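Local structure of putative Glycerophosphoryl diester phosphodiesterase (Silicibacter pomeroyi, 3L12) at residues 144-150 and 182-188; 171-175 and 199-203. The protein belongs to the glycerophosphoryl diester phosphodiesterase family, a TIM-type beta/alpha barrel that holds a magnesium ion. All blocks are in the same frame, centred on the assembly; numbering follows the deposited sequence.

The two contacts follow one part of a beta/alpha barrel from the inside outward. Contact 1 is core: parallel strands 145-150 and 183-187 join by main-chain hydrogen bonds, and Glu149 reaches the magnesium ion. Contact 2 lies farther out and is only partly buried; there helix 160-176, which connects those two strands, meets the turn after helix 190-199 through leucine and alanine side chains and one arginine with weak or long polar links. The centres are about 11 Å apart, and the contacts touch where Met185 CE lies 3.7 Å from Leu171 CD2 and Thr183 OG1 3.7 Å from Val174 CG1, so the outward side of strand 183-187 is part of the layer on which contact 2 rests.

Contact 1 of 2, residues 144-150 and 182-188; sequences PYLLLEL and RTVMHSF. With MG (magnesium ion), chain C.
Neighbouring parallel strands of a TIM-type barrel, ends of a beta-alpha-beta unit, pair beside a magnesium site. Extended strands 145-150 and 183-187 cross at -38°, axes 4.5 Å apart at closest approach. Leu146 pairs with Thr183 and Leu148 with Met185 on one face, Leu147 with Val184 and Glu149 with His186 on the other. Hydrogen bonds alternate: Leu146 N to Arg182 O (2.8 Å), Val184 N to Leu146 O (2.9 Å), Leu148 N to Val184 O (3.0 Å), His186 N to Leu148 O (2.9 Å), Leu150 N to His186 O (2.8 Å); Ser187 OG donates to Leu150 O (2.8 Å). The Arg182 guanidinium stacks off-centre on the Tyr145 ring (centres 4.7 Å apart, planes at 16°), Arg182 CD 3.8 Å over its centroid; NE bonds to Ala143 O. Leu147 CG sits 3.7 Å over the His186 ring centre, and His186 ND1 bonds to Ser206. Glu149 (chi1, chi2 t) binds magnesium through OE1 (2.0 Å), with Glu50, Asp52 and waters 2 and 3 (each 2.1 Å from MG); water 1 links Glu149 OE2 (2.7 Å) to Leu150 O and Phe188 N (both 3.0 Å). Strands 48-55 and 205-209 flank the pair; helix 190-199 packs on Leu150 and Met185.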
ATOM      1  N   PRO A 144      -1.561 -16.777   5.169  1.00  9.57           N
ATOM      2  CA  PRO A 144      -2.956 -16.369   5.166  1.00  8.68           C
ATOM      3  C   PRO A 144      -3.944 -17.459   4.800  1.00 10.08           C
ATOM      4  O   PRO A 144      -3.570 -18.493   4.211  1.00 10.88           O
ATOM      5  CB  PRO A 144      -3.002 -15.327   4.061  1.00  9.42           C
ATOM      6  CG  PRO A 144      -1.894 -15.688   3.185  1.00  9.43           C
ATOM      7  CD  PRO A 144      -0.813 -16.282   3.996  1.00 10.43           C
ATOM      8  N   TYR A 145      -5.202 -17.208   5.117  1.00  9.59           N
ATOM      9  CA  TYR A 145      -6.290 -18.041   4.662  1.00  9.37           C
ATOM     10  C   TYR A 145      -6.481 -17.627   3.204  1.00  9.84           C
ATOM     11  O   TYR A 145      -6.324 -16.440   2.852  1.00 11.06           O
ATOM     12  CB  TYR A 145      -7.541 -17.809   5.531  1.00  9.01           C
ATOM     13  CG  TYR A 145      -7.295 -18.381   6.884  1.00  8.78           C
ATOM     14  CD1 TYR A 145      -6.617 -17.672   7.867  1.00  8.76           C
ATOM     15  CD2 TYR A 145      -7.656 -19.675   7.150  1.00 10.60           C
ATOM     16  CE1 TYR A 145      -6.314 -18.280   9.098  1.00 10.70           C
ATOM     17  CE2 TYR A 145      -7.390 -20.248   8.375  1.00 11.15           C
ATOM     18  CZ  TYR A 145      -6.723 -19.544   9.330  1.00 11.70           C
ATOM     19  OH  TYR A 145      -6.474 -20.184  10.525  1.00 13.84           O
ATOM     20  N   LEU A 146      -6.844 -18.586   2.360  1.00  9.53           N
ATOM     21  CA  LEU A 146      -6.990 -18.347   0.927  1.00 10.00           C
ATOM     22  C   LEU A 146      -8.398 -18.677   0.422  1.00 11.61           C
ATOM     23  O   LEU A 146      -8.899 -19.796   0.586  1.00 12.17           O
ATOM     24  CB  LEU A 146      -5.995 -19.238   0.182  1.00 11.17           C
ATOM     25  CG  LEU A 146      -4.521 -19.190   0.591  1.00 11.02           C
ATOM     26  CD1 LEU A 146      -3.748 -20.195  -0.256  1.00 13.90           C
ATOM     27  CD2 LEU A 146      -3.911 -17.842   0.437  1.00 11.97           C
ATOM     28  N   LEU A 147      -9.031 -17.696  -0.192  1.00  8.14           N
ATOM     29  CA  LEU A 147     -10.309 -17.842  -0.839  1.00 10.07           C
ATOM     30  C   LEU A 147      -9.918 -17.901  -2.326  1.00  9.01           C
ATOM     31  O   LEU A 147      -9.704 -16.887  -2.988  1.00  8.70           O
ATOM     32  CB  LEU A 147     -11.148 -16.628  -0.480  1.00 12.09           C
ATOM     33  CG  LEU A 147     -12.624 -16.656  -0.625  1.00 13.27           C
ATOM     34  CD1 LEU A 147     -13.289 -17.857   0.181  1.00 13.91           C
ATOM     35  CD2 LEU A 147     -13.191 -15.327  -0.173  1.00 13.08           C
ATOM     36  N   LEU A 148      -9.775 -19.130  -2.818  1.00  8.17           N
ATOM     37  CA  LEU A 148      -9.260 -19.405  -4.158  1.00  7.89           C
ATOM     38  C   LEU A 148     -10.429 -19.509  -5.119  1.00  7.33           C
ATOM     39  O   LEU A 148     -11.205 -20.484  -5.130  1.00  8.05           O
ATOM     40  CB  LEU A 148      -8.407 -20.667  -4.089  1.00  8.67           C
ATOM     41  CG  LEU A 148      -7.615 -21.073  -5.308  1.00  7.72           C
ATOM     42  CD1 LEU A 148      -6.603 -22.117  -4.861  1.00 10.17           C
ATOM     43  CD2 LEU A 148      -8.484 -21.562  -6.499  1.00  7.69           C
ATOM     44  N   GLU A 149     -10.592 -18.454  -5.909  1.00  6.17           N
ATOM     45  CA  GLU A 149     -11.728 -18.382  -6.852  1.00  6.42           C
ATOM     46  C   GLU A 149     -11.348 -19.129  -8.138  1.00  7.35           C
ATOM     47  O   GLU A 149     -10.480 -18.670  -8.905  1.00  7.96           O
ATOM     48  CB  GLU A 149     -12.167 -16.955  -7.169  1.00  6.50           C
ATOM     49  CG  GLU A 149     -13.495 -16.965  -7.919  1.00  7.41           C
ATOM     50  CD  GLU A 149     -14.026 -15.634  -8.398  1.00  8.93           C
ATOM     51  OE1 GLU A 149     -13.681 -14.583  -7.856  1.00  7.72           O
ATOM     52  OE2 GLU A 149     -14.899 -15.681  -9.336  1.00 10.10           O
ATOM     53  N   LEU A 150     -12.003 -20.258  -8.378  1.00  8.12           N
ATOM     54  CA  LEU A 150     -11.848 -20.964  -9.642  1.00  9.50           C
ATOM     55  C   LEU A 150     -12.727 -20.260 -10.680  1.00 10.66           C
ATOM     56  O   LEU A 150     -13.946 -20.186 -10.482  1.00  9.67           O
ATOM     57  CB  LEU A 150     -12.277 -22.403  -9.497  1.00 10.45           C
ATOM     58  CG  LEU A 150     -11.341 -23.292  -8.646  1.00 10.68           C
ATOM     59  CD1 LEU A 150     -11.834 -23.264  -7.225  1.00 11.89           C
ATOM     60  CD2 LEU A 150     -11.264 -24.713  -9.153  1.00 13.80           C
ATOM     61  N   ARG A 182      -5.184 -23.994   4.779  1.00 11.03           N
ATOM     62  CA  ARG A 182      -5.575 -22.602   4.571  1.00  9.80           C
ATOM     63  C   ARG A 182      -6.460 -22.351   3.365  1.00  9.86           C
ATOM     64  O   ARG A 182      -6.936 -21.219   3.181  1.00 10.87           O
ATOM     65  CB  ARG A 182      -4.306 -21.784   4.347  1.00 11.76           C
ATOM     66  CG  ARG A 182      -3.408 -21.624   5.580  1.00 13.43           C
ATOM     67  CD  ARG A 182      -4.075 -20.735   6.577  1.00 15.30           C
ATOM     68  NE  ARG A 182      -3.125 -20.383   7.612  1.00 18.20           N
ATOM     69  CZ  ARG A 182      -2.911 -21.107   8.690  1.00 22.32           C
ATOM     70  NH1 ARG A 182      -3.586 -22.221   8.889  1.00 22.12           N
ATOM     71  NH2 ARG A 182      -2.005 -20.717   9.581  1.00 25.43           N
ATOM     72  N   THR A 183      -6.759 -23.366   2.572  1.00  8.76           N
ATOM     73  CA  THR A 183      -7.458 -23.154   1.312  1.00  8.25           C
ATOM     74  C   THR A 183      -8.952 -23.487   1.297  1.00  8.26           C
ATOM     75  O   THR A 183      -9.386 -24.537   1.743  1.00  8.46           O
ATOM     76  CB  THR A 183      -6.780 -24.005   0.214  1.00  9.62           C
ATOM     77  OG1 THR A 183      -5.391 -23.643   0.126  1.00 11.00           O
ATOM     78  CG2 THR A 183      -7.484 -23.800  -1.149  1.00 10.21           C
ATOM     79  N   VAL A 184      -9.695 -22.552   0.706  1.00  8.41           N
ATOM     80  CA  VAL A 184     -11.106 -22.673   0.486  1.00  8.38           C
ATOM     81  C   VAL A 184     -11.374 -22.582  -1.000  1.00  7.96           C
ATOM     82  O   VAL A 184     -10.920 -21.650  -1.658  1.00  9.36           O
ATOM     83  CB  VAL A 184     -11.888 -21.554   1.207  1.00  9.80           C
ATOM     84  CG1 VAL A 184     -13.397 -21.685   0.963  1.00 10.43           C
ATOM     85  CG2 VAL A 184     -11.575 -21.566   2.682  1.00 10.88           C
HETATM   86  N   MSE A 185     -12.104 -23.554  -1.540  1.00  6.70           N
HETATM   87  CA  MSE A 185     -12.436 -23.596  -2.947  1.00  6.73           C
HETATM   88  C   MSE A 185     -13.713 -22.766  -3.169  1.00  7.39           C
HETATM   89  O   MSE A 185     -14.732 -23.048  -2.596  1.00  8.42           O
HETATM   90  CB  MSE A 185     -12.555 -25.043  -3.384  1.00  7.41           C
HETATM   91  CG  MSE A 185     -11.267 -25.844  -3.128  1.00  9.04           C
HETATM   92 SE   MSE A 185      -9.766 -25.417  -4.240  0.75  7.62          SE
HETATM   93  CE  MSE A 185     -10.108 -26.615  -5.665  1.00 13.55           C
ATOM     94  N   HIS A 186     -13.620 -21.751  -4.029  1.00  7.64           N
ATOM     95  CA  HIS A 186     -14.592 -20.653  -4.135  1.00  7.18           C
ATOM     96  C   HIS A 186     -14.965 -20.408  -5.586  1.00  7.27           C
ATOM     97  O   HIS A 186     -14.071 -20.374  -6.430  1.00  7.54           O
ATOM     98  CB  HIS A 186     -13.859 -19.467  -3.465  1.00  7.36           C
ATOM     99  CG  HIS A 186     -14.526 -18.131  -3.473  1.00  7.65           C
ATOM    100  ND1 HIS A 186     -15.597 -17.810  -2.665  1.00  8.81           N
ATOM    101  CD2 HIS A 186     -14.149 -16.974  -4.079  1.00  9.04           C
ATOM    102  CE1 HIS A 186     -15.886 -16.525  -2.827  1.00 10.24           C
ATOM    103  NE2 HIS A 186     -15.020 -15.997  -3.670  1.00  9.74           N
ATOM    104  N   SER A 187     -16.260 -20.246  -5.894  1.00  6.56           N
ATOM    105  CA  SER A 187     -16.644 -20.032  -7.278  1.00  7.07           C
ATOM    106  C   SER A 187     -18.073 -19.603  -7.489  1.00  8.30           C
ATOM    107  O   SER A 187     -18.958 -19.898  -6.681  1.00  7.96           O
ATOM    108  CB  SER A 187     -16.463 -21.381  -8.052  1.00  8.19           C
ATOM    109  OG  SER A 187     -16.374 -21.191  -9.466  1.00  8.90           O
ATOM    110  N   PHE A 188     -18.264 -18.959  -8.629  1.00  8.36           N
ATOM    111  CA  PHE A 188     -19.589 -18.732  -9.168  1.00 10.17           C
ATOM    112  C   PHE A 188     -20.087 -20.010  -9.846  1.00 10.29           C
ATOM    113  O   PHE A 188     -21.274 -20.173 -10.031  1.00 12.15           O
ATOM    114  CB  PHE A 188     -19.626 -17.633 -10.232  1.00 11.07           C
ATOM    115  CG  PHE A 188     -19.748 -16.235  -9.682  1.00 12.50           C
ATOM    116  CD1 PHE A 188     -20.960 -15.746  -9.245  1.00 14.78           C
ATOM    117  CD2 PHE A 188     -18.651 -15.423  -9.649  1.00 13.67           C
ATOM    118  CE1 PHE A 188     -21.066 -14.415  -8.802  1.00 15.16           C
ATOM    119  CE2 PHE A 188     -18.772 -14.099  -9.179  1.00 14.20           C
ATOM    120  CZ  PHE A 188     -19.970 -13.635  -8.780  1.00 13.69           C
TER
HETATM  121 MG    MG C 313     -12.461 -13.057  -7.672  1.00 11.99          MG
HETATM  122  O   HOH W   1     -15.927 -17.985 -10.195  1.00 10.11           O
HETATM  123  O   HOH W   2     -13.247 -12.143  -9.432  1.00  8.36           O
HETATM  124  O   HOH W   3     -11.038 -11.547  -7.562  1.00  6.36           O

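Contact 2 of 2, residues 171-175 and 199-203; sequences LADVR and QAPDL
Helix 160-176 meets the turn that follows helix 190-199, with residues 171-175 facing residues 199-203 at a nearest CA separation of 7.7 Å, Leu171 to Ala200. Residues 171-175 are regular helix, Arg175 N bonded to Leu171 O at 2.8 Å. In 199-203, Ala200 (phi/psi -153/69) leaves helical geometry and opens a type I beta turn to Leu203, closed by Leu203 N to Ala200 O at 3.0 Å. Leu171, in the mt rotamer, points at the turn: its CD1 lies 3.6 Å from Gln199 CB, both methyls reach Ala200 CB (3.6 Å from CD2, about as near from CD1), and CD2 lies 3.4 Å from Leu203 CD1. The polar part belongs to Arg175. Its long side chain (chi1 m, chi2 and chi3 t) brings NH2 into a weak hydrogen bond of 3.5 Å to Gln199 O, at a nearly straight 166°, and a long salt bridge of 3.8 Å to Asp202 OD1. NH2 thus has one acceptor at the last residue of helix 190-199 and one in the turn, both near the guanidinium plane. Gln199 NE2 is satisfied elsewhere, by Glu195 OE2 in its own helix and by Ala164 O of helix 160-176; Asp202 O accepts from Gln7 NE2. On the barrel side, Leu171 and Leu203 both touch Met185 of strand 183-187. In a TIM-type barrel, successive outer helices pack side by side around the strands; here helix 160-176 is joined to the alpha-to-beta turn leading from helix 190-199 into strand 205-209.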
ATOM      1  N   LEU A 171      -5.665 -28.398  -7.466  1.00  7.42           N
ATOM      2  CA  LEU A 171      -5.388 -29.206  -6.246  1.00  9.08           C
ATOM      3  C   LEU A 171      -3.945 -29.695  -6.154  1.00  9.87           C
ATOM      4  O   LEU A 171      -3.379 -29.737  -5.064  1.00 10.65           O
ATOM      5  CB  LEU A 171      -6.346 -30.383  -6.151  1.00  8.89           C
ATOM      6  CG  LEU A 171      -7.777 -29.953  -5.814  1.00  9.30           C
ATOM      7  CD1 LEU A 171      -8.762 -31.129  -5.967  1.00  8.13           C
ATOM      8  CD2 LEU A 171      -7.869 -29.341  -4.399  1.00  9.97           C
ATOM      9  N   ALA A 172      -3.365 -30.071  -7.287  1.00 10.39           N
ATOM     10  CA  ALA A 172      -1.973 -30.514  -7.337  1.00 12.27           C
ATOM     11  C   ALA A 172      -1.072 -29.414  -6.796  1.00 12.38           C
ATOM     12  O   ALA A 172      -0.128 -29.695  -6.013  1.00 11.72           O
ATOM     13  CB  ALA A 172      -1.558 -30.911  -8.762  1.00 13.26           C
ATOM     14  N   ASP A 173      -1.361 -28.175  -7.177  1.00 10.81           N
ATOM     15  CA  ASP A 173      -0.587 -27.033  -6.642  1.00 11.41           C
ATOM     16  C   ASP A 173      -0.791 -26.851  -5.156  1.00 10.76           C
ATOM     17  O   ASP A 173       0.183 -26.693  -4.392  1.00  9.29           O
ATOM     18  CB  ASP A 173      -0.953 -25.726  -7.344  1.00 12.31           C
ATOM     19  CG  ASP A 173      -0.294 -25.558  -8.698  1.00 13.86           C
ATOM     20  OD1 ASP A 173       0.669 -26.272  -9.037  1.00 17.98           O
ATOM     21  OD2 ASP A 173      -0.791 -24.695  -9.455  1.00 13.90           O
ATOM     22  N   VAL A 174      -2.055 -26.867  -4.717  1.00  8.83           N
ATOM     23  CA  VAL A 174      -2.382 -26.697  -3.294  1.00 10.00           C
ATOM     24  C   VAL A 174      -1.656 -27.758  -2.458  1.00 10.12           C
ATOM     25  O   VAL A 174      -1.044 -27.455  -1.417  1.00 10.34           O
ATOM     26  CB  VAL A 174      -3.916 -26.752  -3.054  1.00 10.03           C
ATOM     27  CG1 VAL A 174      -4.233 -26.755  -1.567  1.00 10.55           C
ATOM     28  CG2 VAL A 174      -4.630 -25.569  -3.726  1.00  9.28           C
ATOM     29  N   ARG A 175      -1.694 -29.004  -2.946  1.00 12.27           N
ATOM     30  CA  ARG A 175      -1.045 -30.117  -2.259  1.00 12.11           C
ATOM     31  C   ARG A 175       0.488 -30.014  -2.251  1.00 12.37           C
ATOM     32  O   ARG A 175       1.115 -30.247  -1.195  1.00 11.42           O
ATOM     33  CB  ARG A 175      -1.544 -31.444  -2.843  1.00 13.27           C
ATOM     34  CG  ARG A 175      -3.004 -31.627  -2.518  1.00 14.89           C
ATOM     35  CD  ARG A 175      -3.518 -33.002  -2.719  1.00 18.37           C
ATOM     36  NE  ARG A 175      -4.908 -33.028  -2.256  1.00 21.25           N
ATOM     37  CZ  ARG A 175      -5.989 -33.294  -2.988  1.00 23.46           C
ATOM     38  NH1 ARG A 175      -5.912 -33.676  -4.270  1.00 25.85           N
ATOM     39  NH2 ARG A 175      -7.173 -33.291  -2.383  1.00 24.75           N
ATOM     40  N   GLN A 199     -13.237 -34.265  -5.585  1.00  7.08           N
ATOM     41  CA  GLN A 199     -11.790 -34.447  -5.637  1.00  7.06           C
ATOM     42  C   GLN A 199     -11.025 -34.081  -4.341  1.00  9.13           C
ATOM     43  O   GLN A 199      -9.910 -34.566  -4.151  1.00 10.32           O
ATOM     44  CB  GLN A 199     -11.170 -33.655  -6.795  1.00  8.24           C
ATOM     45  CG  GLN A 199     -11.541 -34.132  -8.178  1.00  7.54           C
ATOM     46  CD  GLN A 199     -10.714 -33.487  -9.268  1.00  8.59           C
ATOM     47  OE1 GLN A 199      -9.510 -33.228  -9.096  1.00 10.02           O
ATOM     48  NE2 GLN A 199     -11.362 -33.182 -10.384  1.00  8.76           N
ATOM     49  N   ALA A 200     -11.635 -33.274  -3.472  1.00  8.50           N
ATOM     50  CA  ALA A 200     -10.972 -32.754  -2.265  1.00  6.36           C
ATOM     51  C   ALA A 200     -12.005 -32.466  -1.183  1.00  7.86           C
ATOM     52  O   ALA A 200     -12.239 -31.318  -0.842  1.00  8.45           O
ATOM     53  CB  ALA A 200     -10.190 -31.502  -2.626  1.00  8.14           C
ATOM     54  N   PRO A 201     -12.626 -33.525  -0.620  1.00  7.39           N
ATOM     55  CA  PRO A 201     -13.653 -33.312   0.377  1.00  8.27           C
ATOM     56  C   PRO A 201     -13.127 -32.659   1.649  1.00  9.72           C
ATOM     57  O   PRO A 201     -13.926 -32.181   2.467  1.00 10.97           O
ATOM     58  CB  PRO A 201     -14.154 -34.735   0.682  1.00  9.63           C
ATOM     59  CG  PRO A 201     -13.070 -35.617   0.234  1.00  8.98           C
ATOM     60  CD  PRO A 201     -12.495 -34.958  -0.954  1.00  8.39           C
ATOM     61  N   ASP A 202     -11.810 -32.648   1.799  1.00  9.09           N
ATOM     62  CA  ASP A 202     -11.147 -32.015   2.921  1.00 11.16           C
ATOM     63  C   ASP A 202     -11.124 -30.495   2.828  1.00 10.22           C
ATOM     64  O   ASP A 202     -10.920 -29.855   3.841  1.00 10.49           O
ATOM     65  CB  ASP A 202      -9.716 -32.556   3.087  1.00 13.63           C
ATOM     66  CG  ASP A 202      -8.880 -32.531   1.796  1.00 19.21           C
ATOM     67  OD1 ASP A 202      -9.301 -33.107   0.733  1.00 20.22           O
ATOM     68  OD2 ASP A 202      -7.754 -31.961   1.874  1.00 22.57           O
ATOM     69  N   LEU A 203     -11.371 -29.923   1.639  1.00  8.79           N
ATOM     70  CA  LEU A 203     -11.346 -28.474   1.447  1.00  8.14           C
ATOM     71  C   LEU A 203     -12.775 -27.960   1.399  1.00  8.19           C
ATOM     72  O   LEU A 203     -13.602 -28.488   0.624  1.00  8.46           O
ATOM     73  CB  LEU A 203     -10.577 -28.092   0.179  1.00  8.40           C
ATOM     74  CG  LEU A 203      -9.165 -28.638   0.014  1.00  8.83           C
ATOM     75  CD1 LEU A 203      -8.561 -28.066  -1.286  1.00 10.56           C
ATOM     76  CD2 LEU A 203      -8.289 -28.301   1.198  1.00  9.81           C
TER